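Local structure of protein transport protein SEC16 (Saccharomyces cerevisiae, 3MZK) at residues P15-S20 against V25-P30; M100-L105 against I333-I338; L158-L161 against D167-L170; R193-I198 against V228-M233; K377-L382 against R401-V406. The protein takes part in initiating assembly of the COPII coat that forms transport vesicles at the endoplasmic reticulum, and in cargo selection and autophagy; this is its central region. All blocks are in the same frame, centred on the assembly; numbering follows the deposited sequence.

Contact 1. Residues P15-S20 against V25-P30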
# COMPACT_ATOMS: atom_id res chain seq x y z
N PRO B 15 -66.82 6.57 19.43
CA PRO B 15 -65.82 7.26 20.25
C PRO B 15 -65.36 8.55 19.57
O PRO B 15 -65.56 8.73 18.38
CB PRO B 15 -64.66 6.26 20.31
CG PRO B 15 -65.24 4.95 19.94
CD PRO B 15 -66.35 5.25 18.99
N ILE B 16 -64.74 9.44 20.34
CA ILE B 16 -64.15 10.64 19.79
C ILE B 16 -62.82 10.86 20.48
O ILE B 16 -62.72 10.65 21.68
CB ILE B 16 -65.04 11.88 20.02
CG1 ILE B 16 -66.43 11.67 19.43
CG2 ILE B 16 -64.40 13.13 19.42
CD1 ILE B 16 -67.49 12.65 19.98
N PHE B 17 -61.80 11.28 19.72
CA PHE B 17 -60.48 11.58 20.27
C PHE B 17 -59.73 12.62 19.44
O PHE B 17 -59.62 12.49 18.22
CB PHE B 17 -59.65 10.31 20.37
CG PHE B 17 -58.37 10.49 21.14
CD1 PHE B 17 -58.32 10.17 22.49
CD2 PHE B 17 -57.23 10.98 20.52
CE1 PHE B 17 -57.15 10.34 23.21
CE2 PHE B 17 -56.06 11.16 21.23
CZ PHE B 17 -56.01 10.83 22.58
N HIS B 18 -59.20 13.65 20.09
CA HIS B 18 -58.45 14.68 19.38
C HIS B 18 -57.31 15.26 20.20
O HIS B 18 -57.45 15.50 21.39
CB HIS B 18 -59.36 15.81 18.90
CG HIS B 18 -60.17 15.46 17.70
ND1 HIS B 18 -61.55 15.54 17.68
CD2 HIS B 18 -59.80 15.03 16.47
CE1 HIS B 18 -61.99 15.17 16.49
NE2 HIS B 18 -60.95 14.85 15.74
N TRP B 19 -56.19 15.48 19.54
CA TRP B 19 -55.06 16.13 20.17
C TRP B 19 -55.22 17.63 20.05
O TRP B 19 -55.86 18.13 19.13
CB TRP B 19 -53.77 15.70 19.47
CG TRP B 19 -53.70 14.23 19.23
CD1 TRP B 19 -54.21 13.55 18.17
CD2 TRP B 19 -53.08 13.26 20.08
NE1 TRP B 19 -53.95 12.21 18.30
CE2 TRP B 19 -53.25 12.00 19.46
CE3 TRP B 19 -52.39 13.34 21.29
CZ2 TRP B 19 -52.76 10.83 20.02
CZ3 TRP B 19 -51.91 12.17 21.85
CH2 TRP B 19 -52.10 10.93 21.22
N SER B 20 -54.64 18.35 20.99
CA SER B 20 -54.64 19.80 20.94
C SER B 20 -53.20 20.31 20.99
O SER B 20 -52.32 19.65 21.53
CB SER B 20 -55.42 20.35 22.12
OG SER B 20 -55.36 21.77 22.13
N VAL B 25 -56.08 16.90 25.70
CA VAL B 25 -56.72 15.97 24.79
C VAL B 25 -58.23 15.98 25.06
O VAL B 25 -58.66 16.27 26.17
CB VAL B 25 -56.10 14.56 24.95
CG1 VAL B 25 -57.15 13.48 25.03
CG2 VAL B 25 -55.13 14.29 23.80
N VAL B 26 -59.02 15.69 24.04
CA VAL B 26 -60.47 15.54 24.20
C VAL B 26 -60.87 14.16 23.73
O VAL B 26 -60.46 13.74 22.64
CB VAL B 26 -61.26 16.52 23.31
CG1 VAL B 26 -62.75 16.48 23.66
CG2 VAL B 26 -60.74 17.92 23.46
N TYR B 27 -61.66 13.46 24.52
CA TYR B 27 -62.20 12.19 24.06
C TYR B 27 -63.59 11.92 24.60
O TYR B 27 -64.04 12.54 25.55
CB TYR B 27 -61.26 11.03 24.41
CG TYR B 27 -61.08 10.82 25.89
CD1 TYR B 27 -61.92 9.97 26.60
CD2 TYR B 27 -60.09 11.48 26.58
CE1 TYR B 27 -61.76 9.78 27.95
CE2 TYR B 27 -59.92 11.30 27.94
CZ TYR B 27 -60.76 10.45 28.62
OH TYR B 27 -60.59 10.27 29.97
N ALA B 28 -64.28 10.98 23.95
CA ALA B 28 -65.57 10.50 24.41
C ALA B 28 -65.64 9.02 24.12
O ALA B 28 -65.29 8.57 23.03
CB ALA B 28 -66.70 11.23 23.70
N VAL B 29 -66.05 8.25 25.12
CA VAL B 29 -66.11 6.81 24.96
C VAL B 29 -67.50 6.35 25.36
O VAL B 29 -67.89 6.49 26.52
CB VAL B 29 -65.04 6.10 25.80
CG1 VAL B 29 -65.03 4.62 25.48
CG2 VAL B 29 -63.68 6.72 25.52
N PRO B 30 -68.27 5.85 24.38
CA PRO B 30 -69.63 5.38 24.63
C PRO B 30 -69.66 4.31 25.71
O PRO B 30 -68.74 3.50 25.78
CB PRO B 30 -70.06 4.82 23.27
CG PRO B 30 -69.28 5.68 22.29
CD PRO B 30 -67.93 5.84 22.95

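Contact 2. Residues M100-L105 against I333-I338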
# COMPACT_ATOMS: atom_id res chain seq x y z
N MET B 100 -29.32 -4.62 25.55
CA MET B 100 -28.58 -3.40 25.85
C MET B 100 -27.30 -3.24 25.04
O MET B 100 -26.50 -2.35 25.31
CB MET B 100 -28.26 -3.36 27.35
CG MET B 100 -29.46 -3.62 28.25
SD MET B 100 -30.65 -2.27 28.23
CE MET B 100 -29.63 -0.92 28.81
N THR B 101 -27.11 -4.11 24.05
CA THR B 101 -25.93 -4.05 23.19
C THR B 101 -25.63 -2.64 22.69
O THR B 101 -24.55 -2.10 22.94
CB THR B 101 -26.07 -5.00 21.99
OG1 THR B 101 -26.21 -6.36 22.44
CG2 THR B 101 -24.84 -4.90 21.08
N ILE B 102 -26.58 -2.05 21.96
CA ILE B 102 -26.40 -0.72 21.38
C ILE B 102 -26.14 0.35 22.43
O ILE B 102 -25.27 1.21 22.27
CB ILE B 102 -27.61 -0.31 20.53
CG1 ILE B 102 -27.72 -1.20 19.29
CG2 ILE B 102 -27.53 1.15 20.13
CD1 ILE B 102 -29.02 -1.06 18.56
N TRP B 103 -26.91 0.30 23.51
CA TRP B 103 -26.69 1.20 24.64
C TRP B 103 -25.22 1.16 25.06
O TRP B 103 -24.54 2.18 25.08
CB TRP B 103 -27.57 0.79 25.82
CG TRP B 103 -28.97 1.32 25.77
CD1 TRP B 103 -30.12 0.60 25.68
CD2 TRP B 103 -29.36 2.70 25.82
NE1 TRP B 103 -31.21 1.44 25.67
CE2 TRP B 103 -30.77 2.73 25.76
CE3 TRP B 103 -28.66 3.90 25.92
CZ2 TRP B 103 -31.48 3.93 25.78
CZ3 TRP B 103 -29.37 5.09 25.94
CH2 TRP B 103 -30.77 5.09 25.87
N GLN B 104 -24.75 -0.04 25.39
CA GLN B 104 -23.42 -0.22 25.95
C GLN B 104 -22.32 0.02 24.92
O GLN B 104 -21.23 0.47 25.27
CB GLN B 104 -23.30 -1.62 26.55
CG GLN B 104 -24.15 -1.80 27.80
CD GLN B 104 -24.34 -3.25 28.19
OE1 GLN B 104 -24.40 -4.13 27.33
NE2 GLN B 104 -24.43 -3.51 29.48
N LEU B 105 -22.61 -0.27 23.66
CA LEU B 105 -21.66 -0.03 22.59
C LEU B 105 -21.38 1.46 22.45
O LEU B 105 -20.22 1.89 22.41
CB LEU B 105 -22.18 -0.59 21.28
CG LEU B 105 -21.33 -0.28 20.05
CD1 LEU B 105 -19.91 -0.77 20.26
CD2 LEU B 105 -21.94 -0.89 18.79
N ILE B 333 -33.78 8.61 18.69
CA ILE B 333 -33.47 10.03 18.80
C ILE B 333 -32.17 10.23 19.56
O ILE B 333 -31.28 10.95 19.11
CB ILE B 333 -34.59 10.79 19.52
CG1 ILE B 333 -35.89 10.71 18.73
CG2 ILE B 333 -34.19 12.25 19.74
CD1 ILE B 333 -37.05 11.39 19.42
N LEU B 334 -32.08 9.60 20.72
CA LEU B 334 -30.94 9.76 21.61
C LEU B 334 -29.69 9.06 21.06
O LEU B 334 -28.61 9.66 20.99
CB LEU B 334 -31.28 9.25 23.01
CG LEU B 334 -32.49 9.91 23.67
CD1 LEU B 334 -32.81 9.27 25.00
CD2 LEU B 334 -32.29 11.41 23.84
N TRP B 335 -29.84 7.80 20.68
CA TRP B 335 -28.73 7.07 20.07
C TRP B 335 -28.14 7.87 18.92
O TRP B 335 -26.93 8.09 18.86
CB TRP B 335 -29.17 5.70 19.58
CG TRP B 335 -29.46 4.75 20.69
CD1 TRP B 335 -29.03 4.85 21.98
CD2 TRP B 335 -30.24 3.56 20.61
NE1 TRP B 335 -29.49 3.78 22.71
CE2 TRP B 335 -30.24 2.98 21.89
CE3 TRP B 335 -30.95 2.93 19.58
CZ2 TRP B 335 -30.92 1.79 22.18
CZ3 TRP B 335 -31.62 1.75 19.86
CH2 TRP B 335 -31.60 1.20 21.15
N ASP B 336 -28.99 8.31 18.00
CA ASP B 336 -28.52 9.06 16.84
C ASP B 336 -27.73 10.30 17.23
O ASP B 336 -26.69 10.58 16.63
CB ASP B 336 -29.68 9.42 15.91
CG ASP B 336 -30.14 8.25 15.07
OD1 ASP B 336 -29.35 7.28 14.94
OD2 ASP B 336 -31.27 8.29 14.54
N GLU B 337 -28.20 11.03 18.23
CA GLU B 337 -27.48 12.24 18.64
C GLU B 337 -26.17 11.92 19.36
O GLU B 337 -25.17 12.62 19.18
CB GLU B 337 -28.35 13.15 19.50
CG GLU B 337 -27.65 14.45 19.86
CD GLU B 337 -28.60 15.50 20.40
OE1 GLU B 337 -29.83 15.26 20.39
OE2 GLU B 337 -28.11 16.56 20.83
N ILE B 338 -26.17 10.87 20.16
CA ILE B 338 -24.95 10.40 20.82
C ILE B 338 -23.92 9.93 19.80
O ILE B 338 -22.74 10.28 19.88
CB ILE B 338 -25.26 9.27 21.81
CG1 ILE B 338 -26.07 9.82 22.99
CG2 ILE B 338 -23.97 8.61 22.29
CD1 ILE B 338 -26.54 8.77 23.98

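Contact 3. Residues L158-L161 against D167-L170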
# COMPACT_ATOMS: atom_id res chain seq x y z
N LEU B 158 6.21 -29.44 -8.43
CA LEU B 158 7.37 -28.57 -8.59
C LEU B 158 7.60 -28.27 -10.06
O LEU B 158 7.74 -27.10 -10.44
CB LEU B 158 8.62 -29.20 -7.96
CG LEU B 158 9.91 -28.39 -8.14
CD1 LEU B 158 9.68 -26.92 -7.85
CD2 LEU B 158 11.01 -28.95 -7.26
N ALA B 159 7.63 -29.31 -10.88
CA ALA B 159 7.79 -29.14 -12.32
C ALA B 159 6.70 -28.23 -12.91
O ALA B 159 6.97 -27.39 -13.76
CB ALA B 159 7.80 -30.48 -13.03
N PHE B 160 5.47 -28.40 -12.43
CA PHE B 160 4.37 -27.56 -12.86
C PHE B 160 4.66 -26.09 -12.56
O PHE B 160 4.44 -25.22 -13.39
CB PHE B 160 3.07 -27.98 -12.18
CG PHE B 160 2.28 -28.99 -12.96
CD1 PHE B 160 2.19 -28.91 -14.34
CD2 PHE B 160 1.63 -30.02 -12.32
CE1 PHE B 160 1.46 -29.83 -15.06
CE2 PHE B 160 0.90 -30.96 -13.03
CZ PHE B 160 0.81 -30.86 -14.41
N LEU B 161 5.17 -25.84 -11.36
CA LEU B 161 5.48 -24.48 -10.93
C LEU B 161 6.69 -23.92 -11.68
O LEU B 161 6.73 -22.73 -12.01
CB LEU B 161 5.73 -24.43 -9.42
CG LEU B 161 4.50 -24.72 -8.56
CD1 LEU B 161 4.86 -24.72 -7.10
CD2 LEU B 161 3.41 -23.70 -8.85
N ASP B 167 -2.56 -23.43 -12.53
CA ASP B 167 -3.83 -24.13 -12.64
C ASP B 167 -3.65 -25.64 -12.60
O ASP B 167 -4.40 -26.35 -11.92
CB ASP B 167 -4.57 -23.72 -13.91
CG ASP B 167 -4.89 -22.24 -13.94
OD1 ASP B 167 -6.04 -21.88 -14.27
OD2 ASP B 167 -3.99 -21.42 -13.64
N GLU B 168 -2.65 -26.14 -13.31
CA GLU B 168 -2.42 -27.57 -13.36
C GLU B 168 -1.87 -28.07 -12.03
O GLU B 168 -2.16 -29.19 -11.60
CB GLU B 168 -1.47 -27.93 -14.50
CG GLU B 168 -1.84 -29.22 -15.20
CD GLU B 168 -3.25 -29.20 -15.75
OE1 GLU B 168 -3.54 -28.33 -16.61
OE2 GLU B 168 -4.06 -30.05 -15.33
N ALA B 169 -1.08 -27.23 -11.37
CA ALA B 169 -0.52 -27.55 -10.07
C ALA B 169 -1.62 -27.69 -9.02
O ALA B 169 -1.63 -28.64 -8.24
CB ALA B 169 0.48 -26.49 -9.64
N LEU B 170 -2.56 -26.75 -9.02
CA LEU B 170 -3.66 -26.78 -8.07
C LEU B 170 -4.60 -27.95 -8.32
O LEU B 170 -5.01 -28.64 -7.38
CB LEU B 170 -4.45 -25.47 -8.13
CG LEU B 170 -5.65 -25.38 -7.19
CD1 LEU B 170 -5.21 -25.57 -5.75
CD2 LEU B 170 -6.38 -24.05 -7.37

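Contact 4. Residues R193-I198 against V228-M233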
# COMPACT_ATOMS: atom_id res chain seq x y z
N ARG B 193 -9.22 -18.33 -5.71
CA ARG B 193 -9.04 -19.77 -5.63
C ARG B 193 -8.59 -20.20 -4.24
O ARG B 193 -8.86 -21.32 -3.82
CB ARG B 193 -8.07 -20.25 -6.71
CG ARG B 193 -8.64 -20.12 -8.11
CD ARG B 193 -7.93 -21.02 -9.09
NE ARG B 193 -8.40 -20.80 -10.45
CZ ARG B 193 -8.04 -19.76 -11.20
NH1 ARG B 193 -7.22 -18.85 -10.71
NH2 ARG B 193 -8.52 -19.64 -12.43
N TRP B 194 -7.91 -19.31 -3.53
CA TRP B 194 -7.58 -19.54 -2.13
C TRP B 194 -8.84 -19.93 -1.37
O TRP B 194 -8.86 -20.93 -0.65
CB TRP B 194 -6.96 -18.28 -1.52
CG TRP B 194 -6.80 -18.35 -0.03
CD1 TRP B 194 -7.69 -17.92 0.91
CD2 TRP B 194 -5.68 -18.87 0.68
NE1 TRP B 194 -7.19 -18.15 2.17
CE2 TRP B 194 -5.95 -18.73 2.06
CE3 TRP B 194 -4.47 -19.45 0.29
CZ2 TRP B 194 -5.07 -19.15 3.04
CZ3 TRP B 194 -3.59 -19.87 1.28
CH2 TRP B 194 -3.89 -19.71 2.63
N SER B 195 -9.89 -19.13 -1.54
CA SER B 195 -11.16 -19.39 -0.89
C SER B 195 -11.76 -20.74 -1.29
O SER B 195 -12.24 -21.48 -0.44
CB SER B 195 -12.15 -18.26 -1.22
OG SER B 195 -13.45 -18.56 -0.74
N GLU B 196 -11.72 -21.05 -2.58
CA GLU B 196 -12.27 -22.30 -3.07
C GLU B 196 -11.60 -23.50 -2.41
O GLU B 196 -12.24 -24.50 -2.10
CB GLU B 196 -12.15 -22.39 -4.60
N VAL B 197 -10.29 -23.39 -2.19
CA VAL B 197 -9.55 -24.45 -1.53
C VAL B 197 -10.04 -24.62 -0.09
O VAL B 197 -10.18 -25.75 0.39
CB VAL B 197 -8.03 -24.17 -1.53
CG1 VAL B 197 -7.29 -25.26 -0.75
CG2 VAL B 197 -7.51 -24.07 -2.96
N ILE B 198 -10.31 -23.51 0.57
CA ILE B 198 -10.79 -23.54 1.95
C ILE B 198 -12.09 -24.33 2.03
O ILE B 198 -12.27 -25.17 2.91
CB ILE B 198 -11.02 -22.13 2.51
CG1 ILE B 198 -9.75 -21.29 2.38
CG2 ILE B 198 -11.46 -22.21 3.96
CD1 ILE B 198 -9.88 -19.90 2.95
N VAL B 228 -9.00 -12.47 4.49
CA VAL B 228 -8.37 -12.68 3.20
C VAL B 228 -8.92 -11.67 2.19
O VAL B 228 -8.30 -11.41 1.15
CB VAL B 228 -8.58 -14.12 2.71
CG1 VAL B 228 -8.51 -14.21 1.20
CG2 VAL B 228 -7.56 -15.05 3.36
N GLY B 229 -10.07 -11.10 2.51
CA GLY B 229 -10.69 -10.09 1.67
C GLY B 229 -11.91 -10.61 0.94
O GLY B 229 -12.44 -9.95 0.05
N ASN B 230 -12.35 -11.81 1.31
CA ASN B 230 -13.49 -12.43 0.66
C ASN B 230 -14.77 -12.36 1.48
O ASN B 230 -15.66 -13.20 1.33
CB ASN B 230 -13.18 -13.89 0.32
CG ASN B 230 -12.26 -14.03 -0.87
OD1 ASN B 230 -12.37 -13.29 -1.85
ND2 ASN B 230 -11.35 -14.99 -0.80
N SER B 231 -14.86 -11.37 2.36
CA SER B 231 -16.07 -11.19 3.15
C SER B 231 -17.28 -10.97 2.25
O SER B 231 -18.37 -11.48 2.52
CB SER B 231 -15.91 -10.05 4.16
OG SER B 231 -15.44 -8.87 3.53
N LYS B 232 -17.09 -10.21 1.16
CA LYS B 232 -18.17 -10.00 0.20
C LYS B 232 -18.65 -11.34 -0.33
O LYS B 232 -19.83 -11.66 -0.26
CB LYS B 232 -17.70 -9.12 -0.95
N MET B 233 -17.72 -12.13 -0.87
CA MET B 233 -18.04 -13.47 -1.36
C MET B 233 -18.67 -14.33 -0.28
O MET B 233 -19.75 -14.91 -0.48
CB MET B 233 -16.78 -14.14 -1.89
CG MET B 233 -16.90 -15.65 -2.06
SD MET B 233 -15.35 -16.40 -2.63
CE MET B 233 -15.21 -15.66 -4.25

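Contact 5. Residues K377-L382 against R401-V406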
# COMPACT_ATOMS: atom_id res chain seq x y z
N LYS B 377 -33.81 25.27 24.09
CA LYS B 377 -32.39 24.93 24.03
C LYS B 377 -32.08 24.26 22.69
O LYS B 377 -31.02 24.47 22.12
CB LYS B 377 -31.98 24.01 25.18
CG LYS B 377 -31.66 24.73 26.48
CD LYS B 377 -31.06 23.77 27.50
CE LYS B 377 -30.61 24.51 28.75
NZ LYS B 377 -29.91 23.60 29.70
N TYR B 378 -33.03 23.47 22.20
CA TYR B 378 -32.88 22.78 20.93
C TYR B 378 -33.16 23.67 19.73
O TYR B 378 -32.34 23.76 18.81
CB TYR B 378 -33.77 21.54 20.87
CG TYR B 378 -33.07 20.28 21.32
CD1 TYR B 378 -32.41 19.46 20.41
CD2 TYR B 378 -33.03 19.92 22.66
CE1 TYR B 378 -31.76 18.32 20.82
CE2 TYR B 378 -32.38 18.78 23.08
CZ TYR B 378 -31.74 17.98 22.16
OH TYR B 378 -31.09 16.84 22.58
N THR B 379 -34.30 24.34 19.73
CA THR B 379 -34.65 25.23 18.62
C THR B 379 -33.55 26.27 18.39
O THR B 379 -33.19 26.56 17.25
CB THR B 379 -36.02 25.92 18.82
OG1 THR B 379 -35.93 26.88 19.88
CG2 THR B 379 -37.09 24.89 19.15
N ASP B 380 -33.03 26.83 19.47
CA ASP B 380 -31.95 27.81 19.37
C ASP B 380 -30.70 27.21 18.75
O ASP B 380 -30.17 27.73 17.76
CB ASP B 380 -31.64 28.41 20.74
CG ASP B 380 -32.63 29.49 21.14
OD1 ASP B 380 -33.64 29.68 20.43
OD2 ASP B 380 -32.40 30.15 22.18
N TYR B 381 -30.22 26.11 19.32
CA TYR B 381 -29.05 25.43 18.78
C TYR B 381 -29.28 25.05 17.32
O TYR B 381 -28.39 25.21 16.48
CB TYR B 381 -28.71 24.18 19.60
CG TYR B 381 -27.71 23.28 18.92
CD1 TYR B 381 -26.36 23.60 18.90
CD2 TYR B 381 -28.11 22.10 18.31
CE1 TYR B 381 -25.44 22.78 18.28
CE2 TYR B 381 -27.20 21.27 17.69
CZ TYR B 381 -25.86 21.61 17.67
OH TYR B 381 -24.95 20.78 17.06
N LEU B 382 -30.47 24.53 17.03
CA LEU B 382 -30.78 24.06 15.69
C LEU B 382 -30.82 25.21 14.69
O LEU B 382 -30.52 25.03 13.52
CB LEU B 382 -32.10 23.29 15.68
CG LEU B 382 -32.05 21.92 16.35
CD1 LEU B 382 -33.45 21.33 16.49
CD2 LEU B 382 -31.14 20.98 15.57
N ARG B 401 -38.65 26.21 7.85
CA ARG B 401 -40.07 26.35 8.09
C ARG B 401 -40.49 25.51 9.29
O ARG B 401 -41.10 26.01 10.23
CB ARG B 401 -40.86 25.95 6.85
CG ARG B 401 -42.37 25.89 7.04
CD ARG B 401 -43.04 25.31 5.81
NE ARG B 401 -42.28 24.17 5.29
CZ ARG B 401 -42.34 22.94 5.80
NH1 ARG B 401 -43.12 22.70 6.85
NH2 ARG B 401 -41.62 21.97 5.27
N GLU B 402 -40.15 24.23 9.24
CA GLU B 402 -40.54 23.28 10.27
C GLU B 402 -39.97 23.68 11.62
O GLU B 402 -40.59 23.44 12.66
CB GLU B 402 -40.07 21.87 9.89
CG GLU B 402 -40.71 21.36 8.61
CD GLU B 402 -40.13 20.04 8.16
OE1 GLU B 402 -39.01 19.69 8.60
OE2 GLU B 402 -40.80 19.35 7.36
N LEU B 403 -38.80 24.29 11.60
CA LEU B 403 -38.16 24.72 12.82
C LEU B 403 -38.91 25.92 13.39
O LEU B 403 -39.08 26.03 14.60
CB LEU B 403 -36.70 25.08 12.56
CG LEU B 403 -35.89 25.54 13.76
CD1 LEU B 403 -35.94 24.51 14.87
CD2 LEU B 403 -34.45 25.83 13.34
N SER B 404 -39.35 26.81 12.51
CA SER B 404 -40.15 27.96 12.93
C SER B 404 -41.45 27.53 13.61
O SER B 404 -41.82 28.07 14.65
CB SER B 404 -40.47 28.87 11.74
OG SER B 404 -39.33 29.61 11.35
N GLU B 405 -42.13 26.55 13.01
CA GLU B 405 -43.39 26.07 13.54
C GLU B 405 -43.23 25.57 14.97
O GLU B 405 -43.99 25.95 15.85
CB GLU B 405 -43.96 24.96 12.65
CG GLU B 405 -45.38 24.55 13.02
CD GLU B 405 -46.38 25.68 12.83
OE1 GLU B 405 -46.02 26.70 12.21
OE2 GLU B 405 -47.53 25.55 13.32
N VAL B 406 -42.23 24.72 15.18
CA VAL B 406 -41.97 24.19 16.51
C VAL B 406 -41.57 25.31 17.46
O VAL B 406 -42.03 25.37 18.60
CB VAL B 406 -40.86 23.13 16.48
CG1 VAL B 406 -40.60 22.62 17.89
CG2 VAL B 406 -41.25 22.00 15.55

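Contact 1. Residues P15-S20 against V25-P30
Ile16 and Ala28 form one hydrogen-bonded pair of an antiparallel hairpin, Ile16 N giving its hydrogen to Ala28 O at 2.9 Å. His18 and Val26 form the next: His18 N reaches Val26 O at 2.8 Å, and Val26 N bonds back to His18 O. The dense packing lies on the face carrying Phe17, Trp19, Val25 and Tyr27. With CG anti to the backbone N (chi1 -170°), the Phe17 ring leans obliquely toward the partner strand, its CE1 3.6 Å from Val25 CG1 and its CD1 3.6 Å from Tyr27 CB. Val25 also turns CG2 to the indole of Trp19, alongside which it points, 3.8 Å from CE3. The reverse face is looser. There Ile16 CD1 only brushes Ala28 CB at 4.1 Å, and the partly exposed His18 ring leans off Val26, its ND1 bonded to the backbone of the chain of another protein, which also packs an apolar side chain on Val26. Strand 24-28 runs down the middle of a three-stranded sheet, paired on its far side with strand 48-52 through Val25 and Thr51 and through Tyr27 and Lys49; strand 16-19 is outermost within this chain, consistent with the blade that Sec16 adds to the Sec13 propeller.

Contact 2. Residues M100-L105 against I333-I338
A T-shaped (edge-to-face) tryptophan pair, Trp103 with Trp335, joins helix 101-111 to helix 330-344 in the all-helical part of this region, an ACE1-type helical domain of the kind found in vesicle-coat and nuclear-pore scaffolds. The planes of the two indoles stand 75° apart, and the five-membered ring of Trp335 lies 4.3 Å, centroid to centroid, from the six-membered ring of Trp103. It is the pyrrole edge of Trp335 that comes down on the Trp103 face. NE1 of Trp335 is placed over the middle of the indole, 3.3 Å from CD2 of Trp103, and its N-H points at the pi cloud of the ring rather than at a lone-pair acceptor of the facing segment. Beside it, CZ2 of Trp335 reaches over toward the pyrrole side of Trp103, at 3.5 Å from NE1 of that residue. The second indole is also covered on a face. Ile102 sets CG2 anti to its own backbone N and thereby lays that methyl on the six-membered ring of Trp335 in a CH-pi contact, 3.7 Å from the centroid and 13° off the ring normal. Consecutive residues of one helix thus enclose a single side chain of the other from two directions, one at an edge and one over a face. Around them, Ile91 of helix 77-94 packs on Trp103, Thr299 of helix 294-303 on Ile102, and an apolar side chain of the chain of another protein on Trp335. At the far end of the indole, Ile102 CD1 lies 4.0 Å from Trp335 CZ3.

Contact 3. Residues L158-L161 against D167-L170
The Phe160 ring takes the aliphatic part of Glu168 on one face: CB of Glu168 lies 3.7 Å from the ring centroid, 18° off the normal and shifted toward the rim. CG of the same glutamate stays on that face, above the rim at CE1 and CZ of Phe160, while the backbone of Ala169 approaches the ring obliquely. The other flat group, the carboxylate, is turned 50° from the plane of the ring. A bend at the second torsion of Glu168 (chi2 58°) swings it off the phenyl, and OE2 forms a salt bridge with Arg171 NE. Nearer the backbone, Ala169 CB fits between the two residues of helix 151-162, 3.9 Å from Phe160 CB and 4.1 Å from Leu161 CD2. These are the facing sides of a helical hairpin made by helices 151-162 and 166-175 across a short turn. The second subunit also packs here, with its Leu133 on Phe160 and its Leu220 on Leu161. Across the two segments there is no hydrogen bond or ion pair. The glutamate therefore plays two parts: its methylenes serve as apolar surface for the ring, and its carboxylate, bent away, has its charge met by an arginine of its own helix.

Contact 4. Residues R193-I198 against V228-M233
Asn230 ND2, which lies 3.4 Å from Ser195 CB, is gripped by two acceptors: it donates to the backbone O of Lys191 and more weakly to Gln225 OE1. The bond to Lys191 O ties the amide to the start of helix 191-203, and the weak one ties it back to helix 214-226, whereas the touch on Ser195 itself is plain packing. Ser195 has OG anti to its backbone N (chi1 173°), and from there the hydroxyl oxygen meets Met233 SD at 3.4 Å, where the thioether chain arrives from the following helix. On the far side of Asn230 the contact becomes apolar. Val228 sets its two methyls at the pyrrole end of Trp194, CG2 at 3.3 Å from NE1 and CG1 at 3.8 Å from CD1, approaching obliquely. The chain turns sharply between these points, for Gly229, with positive phi (107°), is the C-prime residue of a Schellman motif that ends helix 214-226. The two segments share no hydrogen bond of their own; Lys191, giving through NZ to Gly229 O and accepting through its backbone O from Asn230, supplies two polar ties between helix 191-203 and this turn.

Contact 5. Residues K377-L382 against R401-V406
Leu403 reaches from helix 394-409 toward Thr379 and Leu382 of helix 372-387, and its side chain carries most of the contact. From CB the chain runs outward with CG anti to the backbone N (chi1 -179°); this extended torsion carries the fork across the gap, and the two methyls do the touching. CD1 lands between the two partners, 4.0 Å from Thr379 CA, 4.2 Å from Thr379 CB and 4.1 Å from Leu382 CB. The other branch turns to the backbone, where Leu403 CD2 lies 3.9 Å from Leu382 C. Thr379 and Leu382, three residues apart on one helix, thus present a shallow seat for a single leucine fork. One turn along, Val406 CG1 approaches Thr379 CG2 at 4.4 Å, a looser touch. The threonine keeps its polar branch out of this apolar meeting: OG1 stands between the backbone N and the carbonyl carbon (chi1 70°), where it bonds to Thr376 O, and the methyl is left for the valine. No hydrogen bond or salt bridge crosses the pair. The axes of the two segments run roughly antiparallel, at 153°, and approach to 10.3 Å. Also on helix 394-409, Glu405 OE1 is hydrogen-bonded to a polar side chain of the chain of another protein. Helix 356-368 packs against both helices near the C-terminal end of the modelled chain, its Lys359 touching Leu382 and its Ile360 touching Val406, while its Ala363 and Leu366 pack on Tyr378 of helix 372-387.

The five contacts are spread along an elongated chain. Contact 1 opens the sequence in the three-stranded sheet, and its centre lies about 82 Å from that of contact 3, on the opposite side of the chain's centre. Contact 2, near the middle, joins segments 228 residues apart, and contacts 3 and 4 fall within the intervening chain. Those two have centres about 20 Å apart and touch where Leu170 packs on Arg193 and Val197. Contact 5 closes the sequence, linked to contact 2 by Glu337 and Tyr378. The part holding contacts 3 and 4 meets the second subunit, consistent with a role in self-association; contacts 1 and 5, and Trp335 of contact 2, touch the chain of another protein.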